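Local coordinates for sugar ABC transporter (Sugar-binding protein) (Bacillus halodurans, PDB 4YO7) that binds myo-inositol between its two lobes and probably serves as the solute receptor of an ABC transporter for sugars or related polyols, at residues G44-G49 and A298-D303; P128-N133 and K293-A298; E159-L164 and I229-A234; E188-I193 and V233-E238; N221-G226 and V250-D255. All blocks are in the same frame, centred on the assembly; numbering follows the deposited sequence.

Contact 1: G44-G49 and A298-D303; sequences GQKVIG and AANGED
With CG set opposite its carbonyl carbon (chi1 -76°) and the chain nearly straight through CD, Lys-46 runs from its strand toward the end of helix 284-299, then bends at chi4 so that NZ turns aside. Asn-300 has a similar first torsion, -79°, which swings its amide back to meet the lysine obliquely. The touching is done by methylenes, not by the ammonium group: Lys-46 CE lies 3.3 Å from Asn-300 OD1, and CD sits 3.8 Å from Ala-299 O. Lys-46 NZ stays 4.1 Å from Ala-299 O, too far for a hydrogen bond. Behind this, the Lys-46 aliphatic chain leans toward the Ala-299 methyl, with Phe-76 touching both residues from the neighbouring strand 76-82.

The helix stops here in a Schellman motif. Gly-301 takes a positive phi of 93° and its N bonds back to Ala-298 O at 3.0 Å, while Glu-302 N probably bonds to Gln-297 O. A positive charge near the C-terminal end of a helix would probably be mildly favourable, and CE, next to the ammonium and so probably somewhat polarised, faces OD1. The chemistry is thus methylene against oxygen at the surface, with neither a hydrogen bond nor a salt bridge between the segments, and any electrostatic gain is probably weak.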
# COMPACT_ATOMS: atom_id res chain seq x y z
N GLY A 44 -30.19 -10.98 -15.60
CA GLY A 44 -29.88 -9.57 -15.53
C GLY A 44 -28.38 -9.36 -15.58
O GLY A 44 -27.62 -10.21 -15.09
N GLN A 45 -27.93 -8.27 -16.20
CA GLN A 45 -26.54 -7.84 -16.06
C GLN A 45 -26.23 -7.71 -14.59
O GLN A 45 -27.06 -7.21 -13.83
CB GLN A 45 -26.28 -6.49 -16.74
CG GLN A 45 -26.22 -6.53 -18.22
CD GLN A 45 -25.00 -7.27 -18.70
OE1 GLN A 45 -25.09 -8.43 -19.07
NE2 GLN A 45 -23.85 -6.59 -18.72
N LYS A 46 -25.06 -8.18 -14.19
CA LYS A 46 -24.61 -8.04 -12.81
C LYS A 46 -23.79 -6.75 -12.67
O LYS A 46 -23.33 -6.21 -13.65
CB LYS A 46 -23.81 -9.26 -12.38
CG LYS A 46 -24.73 -10.45 -12.08
CD LYS A 46 -23.99 -11.62 -11.55
CE LYS A 46 -24.79 -12.91 -11.76
NZ LYS A 46 -26.11 -12.83 -11.12
N VAL A 47 -23.68 -6.25 -11.45
CA VAL A 47 -23.03 -4.97 -11.21
C VAL A 47 -22.11 -5.12 -10.03
O VAL A 47 -22.51 -5.65 -9.00
CB VAL A 47 -24.05 -3.84 -10.92
CG1 VAL A 47 -23.35 -2.49 -10.73
CG2 VAL A 47 -25.08 -3.75 -12.05
N ILE A 48 -20.89 -4.61 -10.17
CA ILE A 48 -19.97 -4.53 -9.06
C ILE A 48 -19.63 -3.07 -8.80
O ILE A 48 -19.25 -2.36 -9.72
CB ILE A 48 -18.70 -5.35 -9.31
CG1 ILE A 48 -19.06 -6.84 -9.26
CG2 ILE A 48 -17.61 -5.05 -8.28
CD1 ILE A 48 -17.96 -7.79 -9.69
N GLY A 49 -19.75 -2.65 -7.54
CA GLY A 49 -19.40 -1.30 -7.15
C GLY A 49 -18.02 -1.31 -6.51
O GLY A 49 -17.77 -2.11 -5.65
N ALA A 298 -17.93 -13.96 -6.15
CA ALA A 298 -18.88 -13.77 -5.06
C ALA A 298 -20.23 -13.30 -5.61
O ALA A 298 -21.30 -13.77 -5.20
CB ALA A 298 -18.35 -12.76 -4.06
N ALA A 299 -20.16 -12.41 -6.59
CA ALA A 299 -21.35 -11.93 -7.30
C ALA A 299 -22.12 -13.08 -7.98
O ALA A 299 -23.36 -13.05 -8.10
CB ALA A 299 -20.96 -10.90 -8.33
N ASN A 300 -21.38 -14.08 -8.44
CA ASN A 300 -21.97 -15.23 -9.09
C ASN A 300 -22.45 -16.31 -8.13
O ASN A 300 -22.90 -17.36 -8.55
CB ASN A 300 -20.97 -15.84 -10.06
CG ASN A 300 -20.89 -15.06 -11.37
OD1 ASN A 300 -21.83 -14.35 -11.74
ND2 ASN A 300 -19.79 -15.23 -12.09
N GLY A 301 -22.36 -16.02 -6.84
CA GLY A 301 -22.91 -16.89 -5.82
C GLY A 301 -21.98 -17.92 -5.22
O GLY A 301 -22.42 -18.80 -4.48
N GLU A 302 -20.69 -17.84 -5.55
CA GLU A 302 -19.69 -18.76 -5.02
C GLU A 302 -19.09 -18.23 -3.73
O GLU A 302 -18.94 -17.02 -3.58
CB GLU A 302 -18.55 -18.97 -6.04
CG GLU A 302 -19.01 -19.50 -7.38
CD GLU A 302 -17.86 -19.63 -8.38
OE1 GLU A 302 -16.73 -19.94 -7.94
OE2 GLU A 302 -18.08 -19.40 -9.59
N ASP A 303 -18.73 -19.13 -2.83
CA ASP A 303 -17.94 -18.74 -1.67
C ASP A 303 -16.51 -18.46 -2.11
O ASP A 303 -15.94 -19.17 -2.92
CB ASP A 303 -17.98 -19.81 -0.57
CG ASP A 303 -19.33 -19.85 0.13
OD1 ASP A 303 -19.67 -18.91 0.89
OD2 ASP A 303 -20.08 -20.81 -0.10

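Contact 2: P128-N133 and K293-A298; sequences PIIIAN and KVAVQA. With INS (1,2,3,4,5,6-hexahydroxy-cyclohexane), chain F.
The strand and helix that meet here through Ile-130 and Val-294 belong to the Rossmann-like lobe whose sheet leads into the inositol pocket. Strand 129-132 lies under helix 284-299, and its far end delivers Asn-133 to the ligand. Ile-130 fills the middle of the interface: its CD1 reaches Val-294 CG1 at 3.8 Å, while CG1 rests 3.9 Å from Ala-295 CA, against the helix backbone itself. The CD1 methyl gets there through a chi2 of -32°, well off a staggered position, which may reflect a tight fit. At the start of the strand Pro-128 adds its CB, 3.7 Å from Ala-298 CB.

Asn-133 grips two adjacent hydroxyls with one amide. INS O6 donates to Asn-133 OD1 at 2.7 Å, and Asn-133 ND2 donates to INS O5 at 3.1 Å with an N-H...O angle of 153°. That same ND2 is also bonded to Gln-287 OE1, so helix 284-299 helps fix the amide's rotation. Asp-56, Arg-134, Arg-186, Asn-236, Asp-262 and Gln-282 also hydrogen-bond the inositol. A ligand residue at the cleft end of a parallel strand is typical of the two-lobed periplasmic binding protein fold.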
# COMPACT_ATOMS: atom_id res chain seq x y z
N PRO A 128 -21.96 -9.28 -0.80
CA PRO A 128 -20.54 -9.56 -0.54
C PRO A 128 -19.65 -8.33 -0.62
O PRO A 128 -19.81 -7.49 -1.50
CB PRO A 128 -20.15 -10.55 -1.65
CG PRO A 128 -21.41 -10.99 -2.29
CD PRO A 128 -22.52 -10.07 -1.91
N ILE A 129 -18.69 -8.24 0.29
CA ILE A 129 -17.75 -7.12 0.28
C ILE A 129 -16.31 -7.65 0.32
O ILE A 129 -15.90 -8.40 1.23
CB ILE A 129 -18.02 -6.16 1.43
CG1 ILE A 129 -16.96 -5.02 1.39
CG2 ILE A 129 -18.11 -6.87 2.78
CD1 ILE A 129 -17.36 -3.82 2.08
N ILE A 130 -15.57 -7.25 -0.70
CA ILE A 130 -14.18 -7.63 -0.87
C ILE A 130 -13.36 -6.42 -0.44
O ILE A 130 -13.57 -5.33 -0.95
CB ILE A 130 -13.85 -7.97 -2.35
CG1 ILE A 130 -14.75 -9.10 -2.93
CG2 ILE A 130 -12.35 -8.30 -2.52
CD1 ILE A 130 -15.25 -10.16 -2.00
N ILE A 131 -12.42 -6.62 0.47
CA ILE A 131 -11.50 -5.54 0.90
C ILE A 131 -10.18 -5.69 0.14
O ILE A 131 -9.58 -6.76 0.11
CB ILE A 131 -11.27 -5.57 2.41
CG1 ILE A 131 -12.60 -5.41 3.17
CG2 ILE A 131 -10.21 -4.53 2.84
CD1 ILE A 131 -13.29 -4.10 3.00
N ALA A 132 -9.77 -4.61 -0.52
CA ALA A 132 -8.55 -4.63 -1.29
C ALA A 132 -7.48 -3.71 -0.70
O ALA A 132 -7.77 -2.55 -0.39
CB ALA A 132 -8.82 -4.23 -2.73
N ASN A 133 -6.28 -4.28 -0.56
CA ASN A 133 -5.01 -3.61 -0.29
C ASN A 133 -4.81 -2.98 1.09
O ASN A 133 -3.72 -3.06 1.62
CB ASN A 133 -4.78 -2.56 -1.38
CG ASN A 133 -3.65 -1.61 -1.06
OD1 ASN A 133 -3.89 -0.54 -0.51
ND2 ASN A 133 -2.43 -1.97 -1.42
N LYS A 293 -11.53 -10.56 -9.75
CA LYS A 293 -11.88 -11.96 -9.93
C LYS A 293 -12.68 -12.51 -8.75
O LYS A 293 -13.66 -13.25 -8.94
CB LYS A 293 -10.61 -12.80 -10.14
CG LYS A 293 -9.90 -12.54 -11.44
CD LYS A 293 -8.60 -13.35 -11.49
CE LYS A 293 -7.69 -12.95 -12.63
NZ LYS A 293 -8.11 -13.54 -13.92
N VAL A 294 -12.27 -12.14 -7.55
CA VAL A 294 -12.93 -12.60 -6.35
C VAL A 294 -14.34 -12.00 -6.26
O VAL A 294 -15.30 -12.69 -5.89
CB VAL A 294 -12.08 -12.25 -5.12
CG1 VAL A 294 -12.83 -12.52 -3.82
CG2 VAL A 294 -10.80 -13.09 -5.16
N ALA A 295 -14.47 -10.73 -6.59
CA ALA A 295 -15.76 -10.05 -6.56
C ALA A 295 -16.73 -10.67 -7.54
O ALA A 295 -17.90 -10.89 -7.25
CB ALA A 295 -15.57 -8.56 -6.85
N VAL A 296 -16.23 -10.98 -8.73
CA VAL A 296 -17.06 -11.66 -9.72
C VAL A 296 -17.51 -13.03 -9.21
O VAL A 296 -18.68 -13.41 -9.35
CB VAL A 296 -16.30 -11.82 -11.05
CG1 VAL A 296 -16.98 -12.82 -11.96
CG2 VAL A 296 -16.21 -10.47 -11.75
N GLN A 297 -16.60 -13.80 -8.61
CA GLN A 297 -16.98 -15.09 -8.08
C GLN A 297 -18.07 -14.94 -7.03
O GLN A 297 -19.00 -15.74 -7.00
CB GLN A 297 -15.78 -15.81 -7.45
CG GLN A 297 -14.75 -16.30 -8.43
CD GLN A 297 -13.54 -16.90 -7.73
OE1 GLN A 297 -13.11 -16.41 -6.69
NE2 GLN A 297 -13.01 -17.98 -8.29
N ALA A 298 -17.93 -13.96 -6.15
CA ALA A 298 -18.88 -13.77 -5.06
C ALA A 298 -20.23 -13.30 -5.61
O ALA A 298 -21.30 -13.77 -5.20
CB ALA A 298 -18.35 -12.76 -4.06
C1 INS F . -1.26 3.44 -0.08
C2 INS F . -0.10 3.90 -0.96
C3 INS F . 1.17 3.19 -0.50
C4 INS F . 1.03 1.67 -0.60
C5 INS F . -0.18 1.22 0.25
C6 INS F . -1.44 1.94 -0.20
O1 INS F . -2.50 4.08 -0.50
O2 INS F . -0.40 3.53 -2.30
O3 INS F . 2.25 3.67 -1.37
O4 INS F . 2.20 1.03 -0.07
O5 INS F . -0.37 -0.19 0.05
O6 INS F . -2.54 1.53 0.69

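Contact 3: E159-L164 and I229-A234; sequences EEVAKL and IDAVVA
The last turn of helix 150-164 lies against strand 231-234, with the CA atoms of Val-161 and Ala-231 7.6 Å apart. This is a helix laid on a parallel sheet, the alpha/beta layering of the second Rossmann-like lobe, in which strand 231-234 is an inner strand between 169-175 and 257-259. Strand alternation decides who takes part: Ala-231 and Val-233 point toward the helix, whereas Val-232 points away, to the other face, where it touches Val-256.

From the helix a single side chain carries the contact. Val-161 has CG1 anti to its own N (chi1 171°), and this methyl is the one that reaches down to the strand. It approaches Ala-231 CB to 3.8 Å, close van der Waals packing, and Val-233 CG2 more loosely at 4.2 Å. All three residues are buried and the chemistry is purely apolar. Around them, Val-161 also touches Ala-259 on strand 257-259, and Ile-171 on strand 169-175 meets both Ala-231 and Val-233, so the valine sits among side chains from three adjacent strands.

Along the strand the two partner methyls, Ala-231 CB and Val-233 CG2, are themselves 4.2 Å apart, and Val-161 CG1 closes a near-equilateral triangle with them.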
# COMPACT_ATOMS: atom_id res chain seq x y z
N GLU A 159 15.42 -5.67 7.42
CA GLU A 159 16.44 -6.71 7.41
C GLU A 159 17.58 -6.36 6.44
O GLU A 159 18.76 -6.52 6.75
CB GLU A 159 15.85 -8.05 7.01
CG GLU A 159 15.14 -8.83 8.09
CD GLU A 159 14.41 -10.03 7.49
OE1 GLU A 159 14.76 -10.43 6.35
OE2 GLU A 159 13.48 -10.54 8.15
N GLU A 160 17.22 -5.87 5.26
CA GLU A 160 18.22 -5.60 4.25
C GLU A 160 19.01 -4.34 4.63
O GLU A 160 20.24 -4.30 4.50
CB GLU A 160 17.57 -5.45 2.87
CG GLU A 160 18.55 -5.21 1.74
CD GLU A 160 19.52 -6.35 1.50
OE1 GLU A 160 19.31 -7.49 1.98
OE2 GLU A 160 20.55 -6.09 0.83
N VAL A 161 18.32 -3.33 5.15
CA VAL A 161 19.02 -2.11 5.58
C VAL A 161 20.02 -2.46 6.68
O VAL A 161 21.15 -1.97 6.68
CB VAL A 161 18.02 -1.01 6.06
CG1 VAL A 161 18.75 0.15 6.71
CG2 VAL A 161 17.18 -0.52 4.91
N ALA A 162 19.61 -3.30 7.62
CA ALA A 162 20.50 -3.74 8.69
C ALA A 162 21.75 -4.44 8.13
O ALA A 162 22.86 -4.18 8.60
CB ALA A 162 19.78 -4.67 9.63
N LYS A 163 21.57 -5.29 7.13
CA LYS A 163 22.72 -5.95 6.49
C LYS A 163 23.65 -4.92 5.88
O LYS A 163 24.87 -5.02 6.03
CB LYS A 163 22.26 -6.94 5.43
CG LYS A 163 21.66 -8.18 6.04
CD LYS A 163 21.06 -9.11 4.99
CE LYS A 163 20.19 -10.19 5.64
NZ LYS A 163 19.40 -10.99 4.65
N LEU A 164 23.09 -3.92 5.22
CA LEU A 164 23.90 -2.91 4.57
C LEU A 164 24.68 -2.06 5.57
O LEU A 164 25.77 -1.58 5.28
CB LEU A 164 23.02 -2.02 3.70
CG LEU A 164 22.37 -2.64 2.46
CD1 LEU A 164 21.30 -1.72 1.91
CD2 LEU A 164 23.40 -2.92 1.40
N ILE A 229 22.30 10.79 10.74
CA ILE A 229 21.42 9.78 10.14
C ILE A 229 22.24 8.87 9.24
O ILE A 229 22.98 9.35 8.38
CB ILE A 229 20.29 10.44 9.32
CG1 ILE A 229 19.45 11.38 10.20
CG2 ILE A 229 19.41 9.40 8.63
CD1 ILE A 229 18.41 12.19 9.43
N ASP A 230 22.10 7.56 9.40
CA ASP A 230 22.81 6.61 8.55
C ASP A 230 21.88 5.96 7.54
O ASP A 230 22.34 5.53 6.48
CB ASP A 230 23.49 5.55 9.40
CG ASP A 230 24.54 6.14 10.31
OD1 ASP A 230 25.50 6.73 9.78
OD2 ASP A 230 24.39 6.05 11.54
N ALA A 231 20.58 5.92 7.84
CA ALA A 231 19.57 5.36 6.94
C ALA A 231 18.24 6.04 7.14
O ALA A 231 17.85 6.34 8.28
CB ALA A 231 19.41 3.88 7.15
N VAL A 232 17.57 6.29 6.03
CA VAL A 232 16.22 6.81 6.01
C VAL A 232 15.35 5.68 5.50
O VAL A 232 15.55 5.20 4.39
CB VAL A 232 16.09 8.06 5.13
CG1 VAL A 232 14.61 8.48 5.00
CG2 VAL A 232 16.93 9.18 5.71
N VAL A 233 14.41 5.24 6.32
CA VAL A 233 13.61 4.06 6.04
C VAL A 233 12.15 4.50 6.01
O VAL A 233 11.60 4.91 7.03
CB VAL A 233 13.88 2.95 7.09
CG1 VAL A 233 13.10 1.73 6.75
CG2 VAL A 233 15.36 2.62 7.12
N ALA A 234 11.55 4.43 4.83
CA ALA A 234 10.23 5.01 4.61
C ALA A 234 9.18 3.95 4.39
O ALA A 234 9.43 2.95 3.71
CB ALA A 234 10.27 5.95 3.42

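Contact 4: E188-I193 and V233-E238; sequences EGNKQI and VANNDE. With INS (1,2,3,4,5,6-hexahydroxy-cyclohexane), chain F.
Asn-236 ND2 has two partners, INS O3, to which it donates, and the backbone oxygen of Phe-210. The bond to the ligand is nearly straight, 2.9 Å from Asn-236 ND2 to INS O3 with an N-H...O angle of 173°. The other end of the amide, OD1, takes the backbone N of Met-239. That makes Asn-236 the N-cap of helix 237-249, and with both ends committed the amide has little freedom to rotate. A chi1 of 80° puts CG between the residue's own N and carbonyl carbon, folding the side chain back over the start of the helix.

This is the strand-turn-helix junction of a Rossmann-like lobe: strand 231-234 ends, and the turn before the next helix meets the ligand. Further down the strand, helix 181-195 packs over the face of the sheet. The Asn-190 amide lies alongside the Val-233 side chain, pointing the opposite way, with Asn-190 CG 3.9 Å from Val-233 CG1. Asn-235, between the two regions, turns its amide toward the helix side and is held there by Gly-176 N at OD1 and Thr-187 OG1 at ND2.

On the outer side of helix 181-195, one turn is clasped by its own side chains: Gln-192 NE2 donates to Glu-188 OE2 at 3.0 Å, the oxygen lying near the amide plane and accepting through its anti lone pair.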
# COMPACT_ATOMS: atom_id res chain seq x y z
N GLU A 188 6.22 -1.09 12.60
CA GLU A 188 6.41 -2.12 13.62
C GLU A 188 7.42 -3.18 13.13
O GLU A 188 8.30 -3.60 13.91
CB GLU A 188 5.08 -2.78 14.01
CG GLU A 188 5.24 -4.00 14.93
CD GLU A 188 5.77 -3.65 16.31
OE1 GLU A 188 5.77 -2.45 16.70
OE2 GLU A 188 6.19 -4.60 17.03
N GLY A 189 7.34 -3.56 11.86
CA GLY A 189 8.29 -4.50 11.31
C GLY A 189 9.69 -3.91 11.32
O GLY A 189 10.66 -4.59 11.67
N ASN A 190 9.81 -2.64 10.94
CA ASN A 190 11.11 -1.97 11.02
C ASN A 190 11.66 -2.07 12.44
O ASN A 190 12.82 -2.44 12.67
CB ASN A 190 11.03 -0.49 10.67
CG ASN A 190 10.73 -0.22 9.20
OD1 ASN A 190 10.89 -1.08 8.31
ND2 ASN A 190 10.35 1.00 8.94
N LYS A 191 10.82 -1.69 13.42
CA LYS A 191 11.28 -1.66 14.80
C LYS A 191 11.61 -3.04 15.36
O LYS A 191 12.47 -3.15 16.24
CB LYS A 191 10.26 -0.95 15.68
CG LYS A 191 10.19 0.53 15.36
CD LYS A 191 9.35 1.33 16.34
CE LYS A 191 9.40 2.82 16.04
NZ LYS A 191 8.72 3.64 17.09
N GLN A 192 10.96 -4.08 14.87
CA GLN A 192 11.27 -5.43 15.35
C GLN A 192 12.68 -5.82 14.93
O GLN A 192 13.39 -6.49 15.71
CB GLN A 192 10.24 -6.43 14.85
CG GLN A 192 8.93 -6.38 15.66
CD GLN A 192 7.91 -7.41 15.23
OE1 GLN A 192 8.21 -8.32 14.46
NE2 GLN A 192 6.68 -7.28 15.75
N ILE A 193 13.10 -5.39 13.75
CA ILE A 193 14.46 -5.68 13.29
C ILE A 193 15.43 -4.80 14.06
O ILE A 193 16.52 -5.24 14.47
CB ILE A 193 14.65 -5.43 11.77
CG1 ILE A 193 13.74 -6.34 10.92
CG2 ILE A 193 16.14 -5.60 11.37
CD1 ILE A 193 13.89 -7.84 11.17
N VAL A 233 14.41 5.24 6.32
CA VAL A 233 13.61 4.06 6.04
C VAL A 233 12.15 4.50 6.01
O VAL A 233 11.60 4.91 7.03
CB VAL A 233 13.88 2.95 7.09
CG1 VAL A 233 13.10 1.73 6.75
CG2 VAL A 233 15.36 2.62 7.12
N ALA A 234 11.55 4.43 4.83
CA ALA A 234 10.23 5.01 4.61
C ALA A 234 9.18 3.95 4.39
O ALA A 234 9.43 2.95 3.71
CB ALA A 234 10.27 5.95 3.42
N ASN A 235 8.00 4.16 4.94
CA ASN A 235 6.89 3.25 4.75
C ASN A 235 6.44 3.10 3.27
O ASN A 235 5.69 2.15 2.97
CB ASN A 235 5.65 3.71 5.55
CG ASN A 235 5.71 3.49 7.07
OD1 ASN A 235 4.77 3.92 7.77
ND2 ASN A 235 6.76 2.86 7.60
N ASN A 236 6.77 4.05 2.39
CA ASN A 236 6.56 3.80 0.96
C ASN A 236 7.57 4.50 0.09
O ASN A 236 8.37 5.32 0.54
CB ASN A 236 5.12 4.17 0.52
CG ASN A 236 4.89 5.66 0.27
OD1 ASN A 236 5.63 6.53 0.73
ND2 ASN A 236 3.81 5.95 -0.47
N ASP A 237 7.54 4.14 -1.18
CA ASP A 237 8.51 4.65 -2.13
C ASP A 237 8.38 6.15 -2.38
O ASP A 237 9.39 6.83 -2.55
CB ASP A 237 8.39 3.92 -3.48
CG ASP A 237 8.98 2.52 -3.46
OD1 ASP A 237 9.88 2.24 -2.62
OD2 ASP A 237 8.57 1.69 -4.31
N GLU A 238 7.15 6.67 -2.40
CA GLU A 238 6.99 8.09 -2.67
C GLU A 238 7.75 8.93 -1.64
O GLU A 238 8.44 9.88 -1.99
CB GLU A 238 5.52 8.49 -2.69
CG GLU A 238 4.83 8.12 -3.98
CD GLU A 238 5.46 8.82 -5.21
OE1 GLU A 238 5.34 10.06 -5.30
OE2 GLU A 238 6.07 8.14 -6.07
C1 INS F . -1.26 3.44 -0.08
C2 INS F . -0.10 3.90 -0.96
C3 INS F . 1.17 3.19 -0.50
C4 INS F . 1.03 1.67 -0.60
C5 INS F . -0.18 1.22 0.25
C6 INS F . -1.44 1.94 -0.20
O1 INS F . -2.50 4.08 -0.50
O2 INS F . -0.40 3.53 -2.30
O3 INS F . 2.25 3.67 -1.37
O4 INS F . 2.20 1.03 -0.07
O5 INS F . -0.37 -0.19 0.05
O6 INS F . -2.54 1.53 0.69

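Contact 5: N221-G226 and V250-D255; sequences NWLNSG and VGKLDD. With MG (magnesium ion), chain C.
Apolar contact comes first: Leu-223 and Val-250 reach toward each other tip to tip, CD1 to CG2 at 3.9 Å. The other leucine methyl, Leu-223 CD2, lies 4.2 Å from Lys-252 CD, where the extended lysine chain runs antiparallel alongside the leucine. The patch is small and near the surface, hydrocarbon being all that joins the two segments.

Hydrogen bonds work within each side and shape the turns. Trp-222 O accepts from both Ser-225 N and Ser-225 OG; the hydroxyl bond is the shorter, 2.7 Å from Ser-225 OG to Trp-222 O, with the donor 19° off the carbonyl plane. Gly-226 follows with positive phi. On the other side Gly-251, also at positive phi, is the C' residue of a Schellman motif, its N bonded to Glu-248 O while Lys-252 N bonds to Leu-247 O.

The metal is bound through backbone oxygens. Leu-253 O binds magnesium at 2.2 Å, alongside three waters and Val-256 O, tying two backbone carbonyls of the same loop together.

In the fold, the contact joins the C-terminal ends of neighbouring helices 212-224 and 237-249, just before the chain turns into strands 231-234 and 257-259, while Trp-222 packs inward on strand 169-175.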
# COMPACT_ATOMS: atom_id res chain seq x y z
N ASN A 221 13.88 19.15 7.00
CA ASN A 221 13.82 19.52 8.41
C ASN A 221 14.76 18.64 9.23
O ASN A 221 15.46 19.12 10.13
CB ASN A 221 12.38 19.44 8.91
CG ASN A 221 11.51 20.53 8.32
OD1 ASN A 221 12.02 21.52 7.80
ND2 ASN A 221 10.20 20.38 8.42
N TRP A 222 14.79 17.36 8.91
CA TRP A 222 15.68 16.45 9.61
C TRP A 222 17.14 16.82 9.40
O TRP A 222 17.94 16.76 10.33
CB TRP A 222 15.43 15.04 9.13
CG TRP A 222 14.23 14.37 9.76
CD1 TRP A 222 13.48 14.81 10.83
CD2 TRP A 222 13.67 13.12 9.38
NE1 TRP A 222 12.50 13.89 11.13
CE2 TRP A 222 12.60 12.84 10.25
CE3 TRP A 222 13.98 12.19 8.38
CZ2 TRP A 222 11.84 11.68 10.15
CZ3 TRP A 222 13.23 11.05 8.29
CH2 TRP A 222 12.18 10.80 9.16
N LEU A 223 17.48 17.19 8.17
CA LEU A 223 18.83 17.62 7.84
C LEU A 223 19.19 18.87 8.63
O LEU A 223 20.34 19.03 9.08
CB LEU A 223 18.94 17.88 6.34
CG LEU A 223 18.98 16.62 5.47
CD1 LEU A 223 18.80 16.96 4.02
CD2 LEU A 223 20.27 15.88 5.70
N ASN A 224 18.23 19.77 8.81
CA ASN A 224 18.50 21.02 9.51
C ASN A 224 18.58 20.85 11.03
O ASN A 224 18.97 21.78 11.74
CB ASN A 224 17.43 22.06 9.19
CG ASN A 224 17.56 22.61 7.78
OD1 ASN A 224 18.63 22.55 7.17
ND2 ASN A 224 16.47 23.16 7.26
N SER A 225 18.19 19.69 11.52
CA SER A 225 18.28 19.40 12.95
C SER A 225 19.70 19.03 13.36
O SER A 225 20.02 18.99 14.54
CB SER A 225 17.32 18.26 13.32
OG SER A 225 17.86 16.98 13.01
N GLY A 226 20.56 18.73 12.39
CA GLY A 226 21.92 18.33 12.68
C GLY A 226 22.07 16.89 13.17
O GLY A 226 23.19 16.41 13.34
N VAL A 250 21.72 18.68 -1.06
CA VAL A 250 22.83 19.09 -0.20
C VAL A 250 24.04 18.15 -0.34
O VAL A 250 24.94 18.18 0.49
CB VAL A 250 22.41 19.14 1.30
CG1 VAL A 250 21.37 20.21 1.52
CG2 VAL A 250 21.91 17.78 1.81
N GLY A 251 24.04 17.34 -1.38
CA GLY A 251 25.16 16.46 -1.66
C GLY A 251 25.40 15.38 -0.62
O GLY A 251 26.54 14.96 -0.44
N LYS A 252 24.35 14.92 0.05
CA LYS A 252 24.52 13.94 1.11
C LYS A 252 23.92 12.59 0.79
O LYS A 252 23.87 11.72 1.66
CB LYS A 252 23.93 14.48 2.41
CG LYS A 252 24.76 15.60 3.01
CD LYS A 252 24.25 15.99 4.37
CE LYS A 252 24.80 17.34 4.82
NZ LYS A 252 24.02 17.90 5.96
N LEU A 253 23.50 12.39 -0.45
CA LEU A 253 22.87 11.13 -0.81
C LEU A 253 23.83 9.93 -0.71
O LEU A 253 23.40 8.83 -0.41
CB LEU A 253 22.27 11.22 -2.22
CG LEU A 253 21.46 10.01 -2.68
CD1 LEU A 253 20.28 9.73 -1.77
CD2 LEU A 253 20.99 10.20 -4.11
N ASP A 254 25.13 10.13 -0.93
CA ASP A 254 26.05 8.99 -0.86
C ASP A 254 26.37 8.59 0.58
O ASP A 254 26.92 7.51 0.82
CB ASP A 254 27.34 9.30 -1.63
CG ASP A 254 27.08 9.60 -3.10
OD1 ASP A 254 26.99 8.65 -3.90
OD2 ASP A 254 26.97 10.80 -3.45
N ASP A 255 25.99 9.43 1.54
CA ASP A 255 26.27 9.17 2.96
C ASP A 255 25.13 8.50 3.72
O ASP A 255 25.25 8.21 4.91
CB ASP A 255 26.61 10.48 3.66
CG ASP A 255 27.95 11.03 3.25
OD1 ASP A 255 28.96 10.64 3.86
OD2 ASP A 255 27.99 11.85 2.30
MG MG C . 22.71 6.70 -0.54
O HOH W 1 21.01 5.96 -1.50
O HOH W 2 23.80 4.90 -0.42
O HOH W 3 23.51 6.48 -2.45

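Overall arrangement
Contacts 1 and 2 occupy one lobe, contacts 3, 4 and 5 the other, on opposite sides of the chain's centre, with the inositol bridging contacts 2 and 4. Contacts 2, 3 and 4 are buried; contacts 1 and 5 lie at the surface, at helix ends about 53 Å apart between centres. Helix 284-299 serves both contacts 1 and 2, which share Ala-298; its buried middle packs apolar side chains, and its exposed end meets a lysine through polar oxygens. Strand 231-234 similarly serves contacts 3 and 4, moving from pure methyl packing to amides and ligand as the chain nears the cleft. Contact 5 touches contact 3 through Trp-222 and Ile-229, and alone includes a bound metal.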